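Local coordinates for protein alginate lyase (Aplysia kurodai, PDB 5GMT) that cleaves alginate by beta-elimination as a lyase of polysaccharide lyase family 14, with a specificity directed to polymannuronate, at residues N120-G123 and A124-S128; A153-P156 and T157-S161; K164-D167 and D168-A171; R185-N188 and N189-H192. All coordinates share one frame; numbering follows the deposited sequence.

Contact 1 of 4, residues N120-G123 and A124-S128; sequences NGEG and AYKCS
Glu122 and Tyr125 meet across a single 3-10 turn in the loop that joins strands 110-118 and 136-143. Two successive i to i+3 backbone bonds make the turn: Ala124 N reaches Gly121 O at 3.0 Å and Tyr125 N reaches Glu122 O at 3.0 Å, both nearly straight, with each donor standing above the plane of the carbonyl it uses. Gly121 O also sits over one face of the Tyr125 ring, offset toward its rim. With CG anti to its carbonyl carbon (chi1 -77°) and the chain bent at chi2, Glu122 folds back and lays its carboxylate at the edge of the same ring, OE2 lying 3.4 Å from Tyr125 CE2. The carboxylate is held from outside the turn by His40, whose NE2 bonds to Glu122 OE1, while Tyr125 OH is hydrogen-bonded to Arg82 NH1 and its ring stacks on Tyr39. The carbonyl of Gly123 is taken by Ser135 OG, and Cys127 ties the loop to Cys136 by a disulfide. Lys126 stays 4.3 Å from the carboxylate, NZ to Glu122 OE1, too far for a salt bridge. A water in that gap donates to Glu122 OE1 at 2.9 Å; its leg to Lys126 NZ is doubtfully short.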
loop_
_atom_site.group_PDB
_atom_site.type_symbol
_atom_site.label_atom_id
_atom_site.label_comp_id
_atom_site.label_asym_id
_atom_site.label_seq_id
_atom_site.Cartn_x
_atom_site.Cartn_y
_atom_site.Cartn_z
ATOM N N ASN A 120 15.928 -9.373 5.158
ATOM C CA ASN A 120 15.402 -10.528 4.442
ATOM C C ASN A 120 14.358 -11.305 5.253
ATOM O O ASN A 120 13.589 -12.095 4.701
ATOM C CB ASN A 120 16.536 -11.466 4.026
ATOM C CG ASN A 120 16.078 -12.517 3.033
ATOM O OD1 ASN A 120 15.314 -12.225 2.120
ATOM N ND2 ASN A 120 16.516 -13.749 3.231
ATOM N N GLY A 121 14.309 -11.060 6.554
ATOM C CA GLY A 121 13.460 -11.845 7.435
ATOM C C GLY A 121 12.379 -11.055 8.137
ATOM O O GLY A 121 11.827 -10.109 7.565
ATOM N N GLU A 122 12.084 -11.433 9.383
ATOM C CA GLU A 122 10.983 -10.831 10.144
ATOM C C GLU A 122 11.130 -9.328 10.323
ATOM O O GLU A 122 10.135 -8.624 10.481
ATOM C CB GLU A 122 10.869 -11.485 11.524
ATOM C CG GLU A 122 10.226 -12.842 11.501
ATOM C CD GLU A 122 8.796 -12.788 11.014
ATOM O OE1 GLU A 122 8.020 -11.965 11.546
ATOM O OE2 GLU A 122 8.449 -13.554 10.096
ATOM N N GLY A 123 12.369 -8.840 10.293
ATOM C CA GLY A 123 12.623 -7.414 10.407
ATOM C C GLY A 123 11.839 -6.598 9.387
ATOM O O GLY A 123 11.504 -5.451 9.625
ATOM N N ALA A 124 11.539 -7.202 8.246
ATOM C CA ALA A 124 10.893 -6.473 7.159
ATOM C C ALA A 124 9.419 -6.157 7.445
ATOM O O ALA A 124 8.827 -5.300 6.780
ATOM C CB ALA A 124 11.026 -7.263 5.866
ATOM N N TYR A 125 8.836 -6.831 8.439
ATOM C CA TYR A 125 7.389 -6.723 8.675
ATOM C C TYR A 125 7.045 -5.823 9.860
ATOM O O TYR A 125 5.919 -5.873 10.368
ATOM C CB TYR A 125 6.769 -8.115 8.900
ATOM C CG TYR A 125 7.260 -9.175 7.941
ATOM C CD1 TYR A 125 7.209 -8.971 6.565
ATOM C CD2 TYR A 125 7.823 -10.366 8.412
ATOM C CE1 TYR A 125 7.666 -9.923 5.684
ATOM C CE2 TYR A 125 8.293 -11.333 7.535
ATOM C CZ TYR A 125 8.218 -11.098 6.166
ATOM O OH TYR A 125 8.675 -12.031 5.284
ATOM N N LYS A 126 7.989 -4.986 10.286
ATOM C CA LYS A 126 7.830 -4.252 11.555
ATOM C C LYS A 126 7.520 -2.767 11.387
ATOM O O LYS A 126 7.432 -2.034 12.376
ATOM C CB LYS A 126 9.097 -4.409 12.412
ATOM C CG LYS A 126 9.469 -5.861 12.697
ATOM C CD LYS A 126 8.361 -6.569 13.433
ATOM C CE LYS A 126 8.726 -8.023 13.709
ATOM N NZ LYS A 126 7.617 -8.754 14.400
ATOM N N CYS A 127 7.344 -2.312 10.149
ATOM C CA CYS A 127 7.162 -0.892 9.916
ATOM C C CYS A 127 5.695 -0.511 9.749
ATOM O O CYS A 127 5.223 -0.236 8.640
ATOM C CB CYS A 127 7.982 -0.452 8.697
ATOM S SG CYS A 127 9.739 -0.207 9.133
ATOM N N SER A 128 4.982 -0.492 10.870
ATOM C CA SER A 128 3.579 -0.108 10.879
ATOM C C SER A 128 3.204 0.211 12.307
ATOM O O SER A 128 3.967 -0.089 13.222
ATOM C CB SER A 128 2.699 -1.234 10.321
ATOM O OG SER A 128 2.696 -2.345 11.203
HETATM O O HOH W 1 8.265 -11.218 14.305
#

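Contact 2 of 4, residues A153-P156 and T157-S161; sequences AYIP and TNQES
An inverse gamma turn centred on Asn158 turns the chain just beyond strand 149-154, and the Gln159 side chain folds back over it to reach Pro156 and Ile155. Gln159 NE2 donates to Pro156 O at 2.8 Å with an almost straight N-H...O angle of 173°; the acceptor lies in the plane of the Gln159 amide, whereas the nitrogen is tilted 22° from the plane of the proline carbonyl. CG lies anti to the carbonyl carbon (chi1 -62°) and a bend at chi2 curls the glutamine chain round so that its amide comes back to the residue just before the turn. The same amide lies against Ile155, whose side chain crosses it at about a right angle and brings CD1 to 3.6 Å from Gln159 NE2. On the proline ring, CB is met by Asn158 OD1 at 3.3 Å, a packing contact; the polar partner of the Asn158 amide is Asn233, whose OD1 takes ND2. Gln159 NE2 has a second acceptor in Arg230 O, and Arg230 NH1 in turn bonds to Asn158 O. One primary amide therefore serves two backbone carbonyls, one just ahead of the turn and one on Arg230, tying this bend to the loop that carries Arg230.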
loop_
_atom_site.group_PDB
_atom_site.type_symbol
_atom_site.label_atom_id
_atom_site.label_comp_id
_atom_site.label_asym_id
_atom_site.label_seq_id
_atom_site.Cartn_x
_atom_site.Cartn_y
_atom_site.Cartn_z
ATOM N N ALA A 153 4.295 6.734 4.288
ATOM C CA ALA A 153 5.607 6.102 4.338
ATOM C C ALA A 153 6.159 5.938 5.751
ATOM O O ALA A 153 6.226 6.897 6.522
ATOM C CB ALA A 153 6.590 6.907 3.492
ATOM N N TYR A 154 6.537 4.706 6.075
ATOM C CA TYR A 154 7.413 4.436 7.208
ATOM C C TYR A 154 8.829 4.332 6.662
ATOM O O TYR A 154 9.177 3.364 5.994
ATOM C CB TYR A 154 7.004 3.148 7.932
ATOM C CG TYR A 154 5.859 3.336 8.893
ATOM C CD1 TYR A 154 4.595 3.706 8.437
ATOM C CD2 TYR A 154 6.038 3.147 10.257
ATOM C CE1 TYR A 154 3.542 3.892 9.314
ATOM C CE2 TYR A 154 4.984 3.327 11.147
ATOM C CZ TYR A 154 3.745 3.692 10.672
ATOM O OH TYR A 154 2.694 3.877 11.544
ATOM N N ILE A 155 9.642 5.350 6.923
ATOM C CA ILE A 155 10.993 5.413 6.389
ATOM C C ILE A 155 11.922 5.889 7.511
ATOM O O ILE A 155 11.452 6.391 8.518
ATOM C CB ILE A 155 11.059 6.358 5.161
ATOM C CG1 ILE A 155 10.329 7.662 5.469
ATOM C CG2 ILE A 155 10.418 5.694 3.957
ATOM C CD1 ILE A 155 10.307 8.675 4.287
ATOM N N PRO A 156 13.239 5.694 7.357
ATOM C CA PRO A 156 14.184 6.085 8.417
ATOM C C PRO A 156 14.067 7.551 8.856
ATOM O O PRO A 156 13.660 8.422 8.092
ATOM C CB PRO A 156 15.548 5.818 7.774
ATOM C CG PRO A 156 15.289 4.675 6.845
ATOM C CD PRO A 156 13.892 4.907 6.294
ATOM N N THR A 157 14.433 7.827 10.103
ATOM C CA THR A 157 14.303 9.188 10.602
ATOM C C THR A 157 15.306 10.152 9.967
ATOM O O THR A 157 15.090 11.356 9.975
ATOM C CB THR A 157 14.460 9.238 12.140
ATOM O OG1 THR A 157 15.766 8.794 12.505
ATOM C CG2 THR A 157 13.430 8.333 12.803
ATOM N N ASN A 158 16.397 9.637 9.406
ATOM C CA ASN A 158 17.412 10.534 8.853
ATOM C C ASN A 158 17.144 10.881 7.379
ATOM O O ASN A 158 17.856 10.455 6.475
ATOM C CB ASN A 158 18.823 9.946 9.029
ATOM C CG ASN A 158 19.005 8.609 8.346
ATOM O OD1 ASN A 158 18.113 7.768 8.345
ATOM N ND2 ASN A 158 20.189 8.399 7.764
ATOM N N GLN A 159 16.117 11.684 7.149
ATOM C CA GLN A 159 15.818 12.144 5.804
ATOM C C GLN A 159 16.656 13.378 5.492
ATOM O O GLN A 159 17.389 13.865 6.350
ATOM C CB GLN A 159 14.323 12.446 5.664
ATOM C CG GLN A 159 13.445 11.232 5.875
ATOM C CD GLN A 159 13.700 10.136 4.843
ATOM O OE1 GLN A 159 13.834 10.407 3.645
ATOM N NE2 GLN A 159 13.773 8.901 5.304
ATOM N N GLU A 160 16.540 13.885 4.270
ATOM C CA GLU A 160 17.320 15.046 3.840
ATOM C C GLU A 160 17.024 16.268 4.697
ATOM O O GLU A 160 15.966 16.351 5.321
ATOM C CB GLU A 160 17.032 15.363 2.374
ATOM C CG GLU A 160 15.573 15.702 2.116
ATOM C CD GLU A 160 15.332 16.316 0.751
ATOM O OE1 GLU A 160 16.300 16.482 -0.027
ATOM O OE2 GLU A 160 14.166 16.637 0.461
ATOM N N SER A 161 17.960 17.216 4.738
ATOM C CA SER A 161 17.717 18.450 5.480
ATOM C C SER A 161 16.432 19.128 4.997
ATOM O O SER A 161 16.161 19.184 3.797
ATOM C CB SER A 161 18.905 19.409 5.350
ATOM O OG SER A 161 20.077 18.816 5.871
#

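Contact 3 of 4, residues K164-D167 and D168-A171; sequences KDRD and DVIA
Arg166 and Asp168, two residues apart, face each other across the type I beta turn that runs from Arg166 to Val169 and leads into the short edge strand 169-170. The arginine grips the carboxylate side-on: NE donates to Asp168 OD1 at 3.0 Å and NH2 to Asp168 OD2 at 2.9 Å. Each oxygen offers its syn lone pair, and guanidinium and carboxylate are nearly coplanar, their planes only 8° apart. Asp168 reaches this position because its CG stands between backbone N and carbonyl carbon (chi1 65°), while the arginine chain bends at chi3 to present its NE edge. The turn itself is closed by Val169 N bonding to Arg166 O at 3.1 Å. Beside the ion pair, Val169 CG2 packs 3.7 Å from Arg166 CB, so the arginine stem rests on a buried aliphatic branch. Both charges have further partners: Arg166 NH1 forms a salt bridge with Glu160 and bonds to Asn227 O, and Asp168 OD2 bonds to Tyr224 OH. A methionine in place of Arg166 would probably leave the carboxylates of Asp168 and Glu160 without their cationic mate and Asp168 freer to turn. With two acidic groups round one guanidinium, its positive charge is likely to be stabilised, and the paired bonds fix the rotation of both flat groups.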
loop_
_atom_site.group_PDB
_atom_site.type_symbol
_atom_site.label_atom_id
_atom_site.label_comp_id
_atom_site.label_asym_id
_atom_site.label_seq_id
_atom_site.Cartn_x
_atom_site.Cartn_y
_atom_site.Cartn_z
ATOM N N LYS A 164 10.862 17.757 6.736
ATOM C CA LYS A 164 9.590 18.025 7.398
ATOM C C LYS A 164 8.888 19.256 6.848
ATOM O O LYS A 164 7.666 19.359 6.925
ATOM C CB LYS A 164 9.806 18.178 8.910
ATOM C CG LYS A 164 10.214 16.878 9.586
ATOM C CD LYS A 164 10.536 17.066 11.061
ATOM C CE LYS A 164 10.843 15.729 11.725
ATOM N NZ LYS A 164 9.659 14.810 11.740
ATOM N N ASP A 165 9.662 20.174 6.274
ATOM C CA ASP A 165 9.134 21.440 5.763
ATOM C C ASP A 165 8.831 21.433 4.266
ATOM O O ASP A 165 8.457 22.466 3.698
ATOM C CB ASP A 165 10.121 22.572 6.059
ATOM C CG ASP A 165 10.263 22.848 7.537
ATOM O OD1 ASP A 165 9.237 22.822 8.247
ATOM O OD2 ASP A 165 11.405 23.077 7.989
ATOM N N ARG A 166 9.023 20.283 3.625
ATOM C CA ARG A 166 8.715 20.129 2.208
ATOM C C ARG A 166 7.242 20.372 1.950
ATOM O O ARG A 166 6.389 20.000 2.759
ATOM C CB ARG A 166 9.110 18.734 1.716
ATOM C CG ARG A 166 10.606 18.579 1.497
ATOM C CD ARG A 166 11.032 17.126 1.333
ATOM N NE ARG A 166 10.267 16.442 0.294
ATOM C CZ ARG A 166 10.675 15.352 -0.343
ATOM N NH1 ARG A 166 11.863 14.816 -0.070
ATOM N NH2 ARG A 166 9.896 14.803 -1.264
ATOM N N ASP A 167 6.949 21.001 0.819
ATOM C CA ASP A 167 5.569 21.273 0.440
ATOM C C ASP A 167 4.762 19.973 0.261
ATOM O O ASP A 167 3.547 19.952 0.484
ATOM C CB ASP A 167 5.537 22.112 -0.840
ATOM C CG ASP A 167 4.223 22.838 -1.032
ATOM O OD1 ASP A 167 3.562 23.153 -0.017
ATOM O OD2 ASP A 167 3.855 23.107 -2.197
ATOM N N ASP A 168 5.436 18.888 -0.114
ATOM C CA ASP A 168 4.727 17.631 -0.361
ATOM C C ASP A 168 4.730 16.716 0.860
ATOM O O ASP A 168 4.348 15.557 0.758
ATOM C CB ASP A 168 5.322 16.899 -1.573
ATOM C CG ASP A 168 6.763 16.448 -1.351
ATOM O OD1 ASP A 168 7.449 17.042 -0.499
ATOM O OD2 ASP A 168 7.207 15.495 -2.037
ATOM N N VAL A 169 5.135 17.243 2.019
ATOM C CA VAL A 169 5.261 16.421 3.228
ATOM C C VAL A 169 4.398 16.925 4.373
ATOM O O VAL A 169 4.434 18.101 4.722
ATOM C CB VAL A 169 6.733 16.350 3.730
ATOM C CG1 VAL A 169 6.796 15.803 5.167
ATOM C CG2 VAL A 169 7.578 15.501 2.801
ATOM N N ILE A 170 3.601 16.023 4.929
ATOM C CA ILE A 170 2.965 16.237 6.216
ATOM C C ILE A 170 3.553 15.189 7.154
ATOM O O ILE A 170 3.181 14.013 7.117
ATOM C CB ILE A 170 1.439 16.129 6.128
ATOM C CG1 ILE A 170 0.888 17.236 5.223
ATOM C CG2 ILE A 170 0.815 16.216 7.533
ATOM C CD1 ILE A 170 -0.556 17.055 4.842
ATOM N N ALA A 171 4.502 15.630 7.972
ATOM C CA ALA A 171 5.333 14.730 8.762
ATOM C C ALA A 171 4.640 14.262 10.031
ATOM O O ALA A 171 3.686 14.887 10.508
ATOM C CB ALA A 171 6.662 15.414 9.109
HETATM O O HOH W 2 5.158 18.493 8.115
#

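Contact 4 of 4, residues R185-N188 and N189-H192; sequences RFMN and NKWH
His192, on strand 191-199, reaches back across the type II beta turn Met187-Lys190 to hold the backbone of the incoming loop. Its NE2 accepts from Met187 N at 2.8 Å, nearly straight at 174°, although the donor is tilted 23° from the ring plane. The imidazole is placed by a CG anti to its own carbonyl carbon (chi1 -56°), which swings NE2 over to the loop side; ND1 meanwhile bonds to Val99 O of strand 92-102. Phe186 takes a similar first torsion (chi1 -57°) and brings its edge to one face of the imidazole in a T-shaped pair, centroids 5.8 Å apart, with Phe186 CD1 4.1 Å from His192 CD2. Phe101 packs against both rings. An alanine at His192 is likely to leave Met187 N and Val99 O without this shared partner and to open a gap beside Phe186. Nearer the turn, Met187 and Lys190 run alongside each other in the same direction, and Lys190 NZ is hydrogen-bonded to Glu217 O. The two asparagines of the turn also lie side by side, amide planes 38° apart, with the Asn188 OD1 bonded to Phe104 N. Along the Met187-Lys190 pair, the closest approach of the side chains brings Met187 SD to 3.9 Å from Lys190 CD.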
loop_
_atom_site.group_PDB
_atom_site.type_symbol
_atom_site.label_atom_id
_atom_site.label_comp_id
_atom_site.label_asym_id
_atom_site.label_seq_id
_atom_site.Cartn_x
_atom_site.Cartn_y
_atom_site.Cartn_z
ATOM N N ARG A 185 -6.618 11.598 -6.092
ATOM C CA ARG A 185 -7.823 11.452 -5.295
ATOM C C ARG A 185 -8.594 10.229 -5.753
ATOM O O ARG A 185 -8.586 9.885 -6.933
ATOM C CB ARG A 185 -8.708 12.710 -5.386
ATOM C CG ARG A 185 -10.007 12.631 -4.558
ATOM C CD ARG A 185 -10.828 13.930 -4.571
ATOM N NE ARG A 185 -10.399 14.870 -3.534
ATOM C CZ ARG A 185 -11.106 15.923 -3.120
ATOM N NH1 ARG A 185 -12.297 16.188 -3.644
ATOM N NH2 ARG A 185 -10.618 16.715 -2.174
ATOM N N PHE A 186 -9.238 9.574 -4.798
ATOM C CA PHE A 186 -10.053 8.406 -5.065
ATOM C C PHE A 186 -11.518 8.800 -5.140
ATOM O O PHE A 186 -11.973 9.660 -4.385
ATOM C CB PHE A 186 -9.825 7.356 -3.984
ATOM C CG PHE A 186 -8.390 6.955 -3.848
ATOM C CD1 PHE A 186 -7.763 6.235 -4.858
ATOM C CD2 PHE A 186 -7.667 7.296 -2.723
ATOM C CE1 PHE A 186 -6.427 5.860 -4.742
ATOM C CE2 PHE A 186 -6.336 6.925 -2.603
ATOM C CZ PHE A 186 -5.716 6.213 -3.611
ATOM N N MET A 187 -12.246 8.163 -6.055
ATOM C CA MET A 187 -13.655 8.477 -6.276
ATOM C C MET A 187 -14.554 7.317 -5.899
ATOM O O MET A 187 -14.279 6.172 -6.250
ATOM C CB MET A 187 -13.891 8.852 -7.740
ATOM C CG MET A 187 -13.013 9.985 -8.225
ATOM S SD MET A 187 -13.424 10.480 -9.909
ATOM C CE MET A 187 -15.039 11.209 -9.662
ATOM N N ASN A 188 -15.630 7.621 -5.183
ATOM C CA ASN A 188 -16.634 6.617 -4.851
ATOM C C ASN A 188 -17.227 5.952 -6.092
ATOM O O ASN A 188 -17.396 6.593 -7.134
ATOM C CB ASN A 188 -17.741 7.259 -4.016
ATOM C CG ASN A 188 -18.722 6.247 -3.465
ATOM O OD1 ASN A 188 -18.407 5.065 -3.337
ATOM N ND2 ASN A 188 -19.915 6.715 -3.115
ATOM N N ASN A 189 -17.507 4.655 -5.970
ATOM C CA ASN A 189 -18.209 3.869 -6.989
ATOM C C ASN A 189 -17.514 3.843 -8.343
ATOM O O ASN A 189 -18.166 3.836 -9.398
ATOM C CB ASN A 189 -19.648 4.386 -7.134
ATOM C CG ASN A 189 -20.439 4.253 -5.838
ATOM O OD1 ASN A 189 -20.313 3.255 -5.123
ATOM N ND2 ASN A 189 -21.230 5.275 -5.512
ATOM N N LYS A 190 -16.184 3.801 -8.312
ATOM C CA LYS A 190 -15.393 3.708 -9.530
ATOM C C LYS A 190 -14.211 2.767 -9.360
ATOM O O LYS A 190 -13.693 2.622 -8.257
ATOM C CB LYS A 190 -14.870 5.085 -9.933
ATOM C CG LYS A 190 -15.885 5.978 -10.627
ATOM C CD LYS A 190 -15.174 7.211 -11.176
ATOM C CE LYS A 190 -16.071 8.012 -12.109
ATOM N NZ LYS A 190 -16.413 7.234 -13.330
ATOM N N TRP A 191 -13.780 2.164 -10.462
ATOM C CA TRP A 191 -12.507 1.463 -10.510
ATOM C C TRP A 191 -11.391 2.486 -10.616
ATOM O O TRP A 191 -11.558 3.531 -11.256
ATOM C CB TRP A 191 -12.437 0.513 -11.706
ATOM C CG TRP A 191 -13.124 -0.796 -11.504
ATOM C CD1 TRP A 191 -14.300 -1.207 -12.069
ATOM C CD2 TRP A 191 -12.670 -1.882 -10.688
ATOM N NE1 TRP A 191 -14.605 -2.481 -11.653
ATOM C CE2 TRP A 191 -13.619 -2.919 -10.803
ATOM C CE3 TRP A 191 -11.548 -2.074 -9.869
ATOM C CZ2 TRP A 191 -13.490 -4.132 -10.126
ATOM C CZ3 TRP A 191 -11.416 -3.273 -9.193
ATOM C CH2 TRP A 191 -12.379 -4.293 -9.323
ATOM N N HIS A 192 -10.253 2.172 -10.004
ATOM C CA HIS A 192 -9.041 2.977 -10.144
ATOM C C HIS A 192 -7.890 2.068 -10.508
ATOM O O HIS A 192 -7.737 1.004 -9.906
ATOM C CB HIS A 192 -8.704 3.721 -8.852
ATOM C CG HIS A 192 -9.810 4.583 -8.349
ATOM N ND1 HIS A 192 -10.986 4.065 -7.848
ATOM C CD2 HIS A 192 -9.931 5.930 -8.281
ATOM C CE1 HIS A 192 -11.780 5.056 -7.488
ATOM N NE2 HIS A 192 -11.164 6.199 -7.739
#

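Along the chain the four contacts follow in order, each closing before the next opens. The first three belong to one antiparallel sheet: contact 1 in the loop between neighbouring strands 110-118 and 136-143, contact 2 at the end of strand 149-154, contact 3 at 169-170, one of its two outermost strands. Contact 4 enters the other sheet through strand 191-199. Contacts 2 and 3, with centres 11 Å apart, are joined by the Glu160-Arg166 salt bridge, and contact 1 touches contact 2 where Cys127 and Ser128 pack on Tyr154. Contact 4 lies about 30 Å from contact 2, centre to centre, across the chain's middle. They mark turns and loops on both sheets of this concanavalin-like fold.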